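Local coordinates for tRNA (adenine(58)-N(1))-methyltransferase catalytic subunit TRM61 C-terminal domain-containing protein (Thermoplasma acidophilum, PDB 1YB2) that probably transfers methyl groups from S-adenosyl-L-methionine to adenine in RNA, as in the Trm61 family of tRNA (adenine-58-N1) methyltransferases, at residues A[179-190]-A[200-211]. Sequence-based numbering, arbitrary orientation.
Sequences MYDAVIADIPDP and MMKPGSVATFYL
Y180 O is gripped by two donors: K202 N, 3.1 Å away in the carbonyl plane, and a water at 3.0 Å that also donates to S205 OG. The adjacent salt bridge is shorter, K202 NZ lying 2.6 Å from D181 OD1. The ammonium reaches that oxygen on its syn side, 33° out of the carboxylate plane, and D181 OD2 bonds the backbone N of D113, so both oxygens are held. K202 spans the gap with its chain extended beyond CG, which lies 3.7 Å from M179 CB. A second backbone bond, Y180 N to M200 O, completes a short parallel pairing. Both chains then turn a corner, K202 to S205 as a type II turn, where S205 OG donates to K202 O (2.7 Å), in the carbonyl plane and on a lone pair. One water bridges D181 O and V206 N across the break. Beyond it strands 182-185 and 205-211 run parallel, their axes 6° apart, and A185 N meets T208 O at 2.8 Å, almost in line with the carbonyl. On one face, with V183 CG1 anti to the backbone N (chi1 176°), CG2 is left to pack 3.7 Å from M201 CG; further along F209 CD2 lies 3.6 Å from P190 CB. A water joins D186 OD1 to Y210 O; D186 is predicted to bind S-adenosyl-L-methionine, consistent with a Rossmann-like methyltransferase site. Helix 194-199 connects the two parallel strands, a beta-alpha-beta crossover. Strand 113-117 flanks 180-185, strand 258-267 borders 205-211, and helix 214-223 packs against P190, F209 and L211.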
HETATM    1  N   MSE A 179     -18.349  13.341   8.270  1.00 38.97           N
HETATM    2  CA  MSE A 179     -17.249  13.734   7.390  1.00 37.41           C
HETATM    3  C   MSE A 179     -16.208  12.629   7.463  1.00 35.01           C
HETATM    4  O   MSE A 179     -15.980  12.073   8.529  1.00 35.17           O
HETATM    5  CB  MSE A 179     -16.638  15.055   7.858  1.00 38.25           C
HETATM    6  CG  MSE A 179     -17.652  16.180   8.020  1.00 41.96           C
HETATM    7 SE   MSE A 179     -18.454  16.628   6.299  1.00 52.18          SE
HETATM    8  CE  MSE A 179     -17.144  18.023   5.744  1.00 49.15           C
ATOM      9  N   TYR A 180     -15.577  12.309   6.338  1.00 32.37           N
ATOM     10  CA  TYR A 180     -14.636  11.180   6.257  1.00 30.31           C
ATOM     11  C   TYR A 180     -13.179  11.635   6.184  1.00 29.38           C
ATOM     12  O   TYR A 180     -12.900  12.723   5.701  1.00 29.10           O
ATOM     13  CB  TYR A 180     -15.009  10.269   5.072  1.00 29.44           C
ATOM     14  CG  TYR A 180     -16.392   9.721   5.272  1.00 28.25           C
ATOM     15  CD1 TYR A 180     -16.618   8.642   6.140  1.00 28.59           C
ATOM     16  CD2 TYR A 180     -17.490  10.323   4.667  1.00 28.14           C
ATOM     17  CE1 TYR A 180     -17.906   8.161   6.369  1.00 27.16           C
ATOM     18  CE2 TYR A 180     -18.775   9.854   4.889  1.00 27.32           C
ATOM     19  CZ  TYR A 180     -18.976   8.773   5.738  1.00 28.40           C
ATOM     20  OH  TYR A 180     -20.267   8.325   5.963  1.00 28.83           O
ATOM     21  N   ASP A 181     -12.264  10.799   6.665  1.00 28.36           N
ATOM     22  CA  ASP A 181     -10.839  11.112   6.650  1.00 27.45           C
ATOM     23  C   ASP A 181     -10.197  10.783   5.311  1.00 26.52           C
ATOM     24  O   ASP A 181      -9.090  11.235   5.037  1.00 26.23           O
ATOM     25  CB  ASP A 181     -10.110  10.340   7.755  1.00 27.79           C
ATOM     26  CG  ASP A 181     -10.507  10.793   9.142  1.00 30.23           C
ATOM     27  OD1 ASP A 181     -10.353  11.990   9.429  1.00 32.47           O
ATOM     28  OD2 ASP A 181     -10.962   9.954   9.946  1.00 30.53           O
ATOM     29  N   ALA A 182     -10.886   9.970   4.498  1.00 25.67           N
ATOM     30  CA  ALA A 182     -10.392   9.509   3.195  1.00 25.35           C
ATOM     31  C   ALA A 182     -11.572   8.956   2.427  1.00 25.15           C
ATOM     32  O   ALA A 182     -12.512   8.407   3.016  1.00 23.84           O
ATOM     33  CB  ALA A 182      -9.325   8.409   3.351  1.00 25.50           C
ATOM     34  N   VAL A 183     -11.518   9.121   1.114  1.00 24.27           N
ATOM     35  CA  VAL A 183     -12.506   8.548   0.215  1.00 25.18           C
ATOM     36  C   VAL A 183     -11.773   7.737  -0.828  1.00 26.24           C
ATOM     37  O   VAL A 183     -10.760   8.177  -1.400  1.00 25.47           O
ATOM     38  CB  VAL A 183     -13.378   9.594  -0.497  1.00 25.52           C
ATOM     39  CG1 VAL A 183     -14.317   8.914  -1.503  1.00 24.63           C
ATOM     40  CG2 VAL A 183     -14.178  10.421   0.531  1.00 25.31           C
ATOM     41  N   ILE A 184     -12.273   6.524  -1.040  1.00 26.98           N
ATOM     42  CA  ILE A 184     -11.750   5.655  -2.072  1.00 27.58           C
ATOM     43  C   ILE A 184     -12.911   5.305  -2.990  1.00 28.03           C
ATOM     44  O   ILE A 184     -13.915   4.720  -2.546  1.00 27.41           O
ATOM     45  CB  ILE A 184     -11.072   4.406  -1.451  1.00 28.10           C
ATOM     46  CG1 ILE A 184      -9.778   4.845  -0.743  1.00 30.09           C
ATOM     47  CG2 ILE A 184     -10.774   3.377  -2.558  1.00 29.03           C
ATOM     48  CD1 ILE A 184      -9.450   4.095   0.508  1.00 35.15           C
ATOM     49  N   ALA A 185     -12.786   5.690  -4.264  1.00 27.94           N
ATOM     50  CA  ALA A 185     -13.882   5.576  -5.230  1.00 27.90           C
ATOM     51  C   ALA A 185     -13.543   4.725  -6.452  1.00 28.96           C
ATOM     52  O   ALA A 185     -12.558   4.977  -7.156  1.00 28.28           O
ATOM     53  CB  ALA A 185     -14.341   6.962  -5.661  1.00 27.54           C
ATOM     54  N   ASP A 186     -14.389   3.727  -6.705  1.00 29.55           N
ATOM     55  CA  ASP A 186     -14.257   2.850  -7.851  1.00 31.29           C
ATOM     56  C   ASP A 186     -15.655   2.716  -8.432  1.00 31.50           C
ATOM     57  O   ASP A 186     -16.339   1.716  -8.225  1.00 31.29           O
ATOM     58  CB  ASP A 186     -13.681   1.501  -7.404  1.00 31.76           C
ATOM     59  CG  ASP A 186     -13.415   0.540  -8.568  1.00 36.22           C
ATOM     60  OD1 ASP A 186     -13.412   0.949  -9.759  1.00 39.36           O
ATOM     61  OD2 ASP A 186     -13.213  -0.652  -8.266  1.00 40.44           O
ATOM     62  N   ILE A 187     -16.087   3.777  -9.098  1.00 32.06           N
ATOM     63  CA  ILE A 187     -17.377   3.836  -9.777  1.00 33.27           C
ATOM     64  C   ILE A 187     -17.182   4.274 -11.226  1.00 33.75           C
ATOM     65  O   ILE A 187     -16.149   4.871 -11.544  1.00 34.23           O
ATOM     66  CB  ILE A 187     -18.379   4.796  -9.071  1.00 32.85           C
ATOM     67  CG1 ILE A 187     -17.739   6.165  -8.792  1.00 32.97           C
ATOM     68  CG2 ILE A 187     -18.967   4.126  -7.818  1.00 33.58           C
ATOM     69  CD1 ILE A 187     -18.739   7.210  -8.316  1.00 33.20           C
ATOM     70  N   PRO A 188     -18.158   3.953 -12.109  1.00 34.81           N
ATOM     71  CA  PRO A 188     -18.114   4.281 -13.538  1.00 35.14           C
ATOM     72  C   PRO A 188     -17.937   5.771 -13.811  1.00 35.56           C
ATOM     73  O   PRO A 188     -17.060   6.154 -14.599  1.00 36.51           O
ATOM     74  CB  PRO A 188     -19.494   3.842 -14.045  1.00 35.18           C
ATOM     75  CG  PRO A 188     -19.966   2.854 -13.093  1.00 34.82           C
ATOM     76  CD  PRO A 188     -19.389   3.215 -11.765  1.00 34.95           C
ATOM     77  N   ASP A 189     -18.750   6.608 -13.168  1.00 35.06           N
ATOM     78  CA  ASP A 189     -18.814   8.023 -13.537  1.00 34.69           C
ATOM     79  C   ASP A 189     -18.572   8.974 -12.357  1.00 33.83           C
ATOM     80  O   ASP A 189     -19.488   9.692 -11.933  1.00 33.80           O
ATOM     81  CB  ASP A 189     -20.155   8.326 -14.225  1.00 35.42           C
ATOM     82  CG  ASP A 189     -21.354   8.060 -13.326  1.00 36.85           C
ATOM     83  OD1 ASP A 189     -21.237   7.246 -12.376  1.00 38.61           O
ATOM     84  OD2 ASP A 189     -22.419   8.684 -13.572  1.00 40.42           O
ATOM     85  N   PRO A 190     -17.336   8.983 -11.810  1.00 33.15           N
ATOM     86  CA  PRO A 190     -17.121   9.866 -10.649  1.00 31.88           C
ATOM     87  C   PRO A 190     -17.304  11.365 -10.937  1.00 31.25           C
ATOM     88  O   PRO A 190     -17.675  12.111 -10.025  1.00 30.70           O
ATOM     89  CB  PRO A 190     -15.691   9.539 -10.213  1.00 31.65           C
ATOM     90  CG  PRO A 190     -15.031   8.953 -11.419  1.00 32.41           C
ATOM     91  CD  PRO A 190     -16.125   8.211 -12.149  1.00 33.01           C
HETATM   92  N   MSE A 200     -18.664  15.491   1.718  1.00 31.62           N
HETATM   93  CA  MSE A 200     -18.472  14.668   2.906  1.00 35.85           C
HETATM   94  C   MSE A 200     -17.017  14.361   3.276  1.00 33.00           C
HETATM   95  O   MSE A 200     -16.747  13.461   4.061  1.00 32.49           O
HETATM   96  CB  MSE A 200     -19.357  13.419   2.898  1.00 35.78           C
HETATM   97  CG  MSE A 200     -19.406  12.641   1.621  1.00 38.42           C
HETATM   98 SE   MSE A 200     -21.097  11.584   1.560  1.00 49.33          SE
HETATM   99  CE  MSE A 200     -20.760  10.866  -0.175  1.00 39.91           C
HETATM  100  N   MSE A 201     -16.096  15.139   2.716  1.00 30.83           N
HETATM  101  CA  MSE A 201     -14.677  15.024   3.022  1.00 30.92           C
HETATM  102  C   MSE A 201     -14.251  16.083   4.028  1.00 28.50           C
HETATM  103  O   MSE A 201     -14.580  17.259   3.861  1.00 27.27           O
HETATM  104  CB  MSE A 201     -13.875  15.221   1.736  1.00 29.98           C
HETATM  105  CG  MSE A 201     -14.070  14.116   0.727  1.00 30.66           C
HETATM  106 SE   MSE A 201     -13.103  14.469  -0.915  1.00 38.70          SE
HETATM  107  CE  MSE A 201     -11.221  14.269  -0.291  1.00 30.91           C
ATOM    108  N   LYS A 202     -13.506  15.684   5.055  1.00 27.27           N
ATOM    109  CA  LYS A 202     -12.843  16.675   5.919  1.00 26.81           C
ATOM    110  C   LYS A 202     -11.878  17.526   5.085  1.00 26.55           C
ATOM    111  O   LYS A 202     -11.202  17.000   4.199  1.00 25.92           O
ATOM    112  CB  LYS A 202     -12.054  15.979   7.012  1.00 26.57           C
ATOM    113  CG  LYS A 202     -12.932  15.318   8.036  1.00 29.02           C
ATOM    114  CD  LYS A 202     -12.098  14.573   9.032  1.00 31.30           C
ATOM    115  CE  LYS A 202     -12.986  13.982  10.107  1.00 33.08           C
ATOM    116  NZ  LYS A 202     -12.193  13.039  10.936  1.00 35.09           N
ATOM    117  N   PRO A 203     -11.796  18.842   5.372  1.00 26.46           N
ATOM    118  CA  PRO A 203     -10.816  19.661   4.637  1.00 25.64           C
ATOM    119  C   PRO A 203      -9.398  19.089   4.792  1.00 24.89           C
ATOM    120  O   PRO A 203      -9.014  18.701   5.899  1.00 23.81           O
ATOM    121  CB  PRO A 203     -10.883  21.018   5.346  1.00 25.36           C
ATOM    122  CG  PRO A 203     -12.239  21.043   6.009  1.00 27.82           C
ATOM    123  CD  PRO A 203     -12.564  19.621   6.369  1.00 26.06           C
ATOM    124  N   GLY A 204      -8.630  19.045   3.703  1.00 24.02           N
ATOM    125  CA  GLY A 204      -7.255  18.572   3.778  1.00 24.11           C
ATOM    126  C   GLY A 204      -7.131  17.067   3.608  1.00 24.65           C
ATOM    127  O   GLY A 204      -6.018  16.545   3.547  1.00 24.78           O
ATOM    128  N   SER A 205      -8.279  16.378   3.531  1.00 24.84           N
ATOM    129  CA  SER A 205      -8.327  14.934   3.316  1.00 24.85           C
ATOM    130  C   SER A 205      -8.222  14.601   1.806  1.00 24.92           C
ATOM    131  O   SER A 205      -8.421  15.460   0.941  1.00 24.22           O
ATOM    132  CB  SER A 205      -9.587  14.328   3.956  1.00 24.15           C
ATOM    133  OG  SER A 205     -10.747  14.572   3.163  1.00 25.71           O
ATOM    134  N   VAL A 206      -7.871  13.354   1.511  1.00 24.80           N
ATOM    135  CA  VAL A 206      -7.576  12.925   0.139  1.00 25.63           C
ATOM    136  C   VAL A 206      -8.612  11.939  -0.385  1.00 24.95           C
ATOM    137  O   VAL A 206      -9.044  11.030   0.339  1.00 25.08           O
ATOM    138  CB  VAL A 206      -6.165  12.287   0.066  1.00 26.16           C
ATOM    139  CG1 VAL A 206      -5.908  11.655  -1.311  1.00 26.71           C
ATOM    140  CG2 VAL A 206      -5.099  13.354   0.359  1.00 26.83           C
ATOM    141  N   ALA A 207      -8.978  12.101  -1.648  1.00 24.68           N
ATOM    142  CA  ALA A 207      -9.845  11.167  -2.351  1.00 25.30           C
ATOM    143  C   ALA A 207      -9.028  10.475  -3.417  1.00 25.68           C
ATOM    144  O   ALA A 207      -8.218  11.115  -4.118  1.00 25.74           O
ATOM    145  CB  ALA A 207     -11.035  11.894  -2.995  1.00 25.38           C
ATOM    146  N   THR A 208      -9.231   9.174  -3.537  1.00 25.78           N
ATOM    147  CA  THR A 208      -8.530   8.372  -4.540  1.00 26.67           C
ATOM    148  C   THR A 208      -9.578   7.824  -5.494  1.00 26.08           C
ATOM    149  O   THR A 208     -10.538   7.188  -5.038  1.00 25.69           O
ATOM    150  CB  THR A 208      -7.753   7.194  -3.885  1.00 26.49           C
ATOM    151  OG1 THR A 208      -6.772   7.719  -2.980  1.00 29.90           O
ATOM    152  CG2 THR A 208      -7.039   6.377  -4.930  1.00 28.11           C
ATOM    153  N   PHE A 209      -9.397   8.063  -6.797  1.00 25.23           N
ATOM    154  CA  PHE A 209     -10.350   7.614  -7.811  1.00 25.44           C
ATOM    155  C   PHE A 209      -9.679   6.597  -8.714  1.00 26.10           C
ATOM    156  O   PHE A 209      -8.612   6.890  -9.241  1.00 26.06           O
ATOM    157  CB  PHE A 209     -10.810   8.783  -8.702  1.00 25.41           C
ATOM    158  CG  PHE A 209     -11.539   9.866  -7.971  1.00 24.26           C
ATOM    159  CD1 PHE A 209     -10.843  10.928  -7.394  1.00 26.13           C
ATOM    160  CD2 PHE A 209     -12.925   9.830  -7.873  1.00 25.37           C
ATOM    161  CE1 PHE A 209     -11.524  11.946  -6.716  1.00 27.87           C
ATOM    162  CE2 PHE A 209     -13.617  10.842  -7.194  1.00 29.52           C
ATOM    163  CZ  PHE A 209     -12.903  11.892  -6.601  1.00 27.28           C
ATOM    164  N   TYR A 210     -10.306   5.435  -8.903  1.00 26.60           N
ATOM    165  CA  TYR A 210      -9.789   4.386  -9.797  1.00 28.01           C
ATOM    166  C   TYR A 210     -10.630   4.382 -11.060  1.00 27.13           C
ATOM    167  O   TYR A 210     -11.852   4.290 -10.966  1.00 25.43           O
ATOM    168  CB  TYR A 210      -9.879   3.002  -9.136  1.00 30.03           C
ATOM    169  CG  TYR A 210      -8.806   2.750  -8.126  1.00 34.82           C
ATOM    170  CD1 TYR A 210      -8.943   3.193  -6.801  1.00 37.32           C
ATOM    171  CD2 TYR A 210      -7.635   2.063  -8.477  1.00 37.58           C
ATOM    172  CE1 TYR A 210      -7.939   2.958  -5.840  1.00 38.67           C
ATOM    173  CE2 TYR A 210      -6.616   1.825  -7.509  1.00 38.64           C
ATOM    174  CZ  TYR A 210      -6.786   2.280  -6.205  1.00 37.48           C
ATOM    175  OH  TYR A 210      -5.804   2.069  -5.259  1.00 39.18           O
ATOM    176  N   LEU A 211      -9.980   4.540 -12.223  1.00 26.65           N
ATOM    177  CA  LEU A 211     -10.644   4.538 -13.528  1.00 26.52           C
ATOM    178  C   LEU A 211      -9.959   3.506 -14.447  1.00 27.25           C
ATOM    179  O   LEU A 211      -8.768   3.237 -14.290  1.00 27.25           O
ATOM    180  CB  LEU A 211     -10.617   5.931 -14.181  1.00 26.35           C
ATOM    181  CG  LEU A 211     -11.582   7.045 -13.737  1.00 25.98           C
ATOM    182  CD1 LEU A 211     -13.032   6.586 -13.809  1.00 24.91           C
ATOM    183  CD2 LEU A 211     -11.239   7.599 -12.334  1.00 24.31           C
TER
HETATM  184  O   HOH W   1     -11.970  12.379   2.819  1.00 31.99           O
HETATM  185  O   HOH W   2      -6.971  11.385   3.505  1.00 22.24           O
HETATM  186  O   HOH W   3      -7.773   8.152  -0.433  1.00 26.44           O
HETATM  187  O   HOH W   4     -13.659   2.436 -11.932  1.00 39.91           O
HETATM  188  O   HOH W   5     -14.117   5.835  -9.744  1.00 21.25           O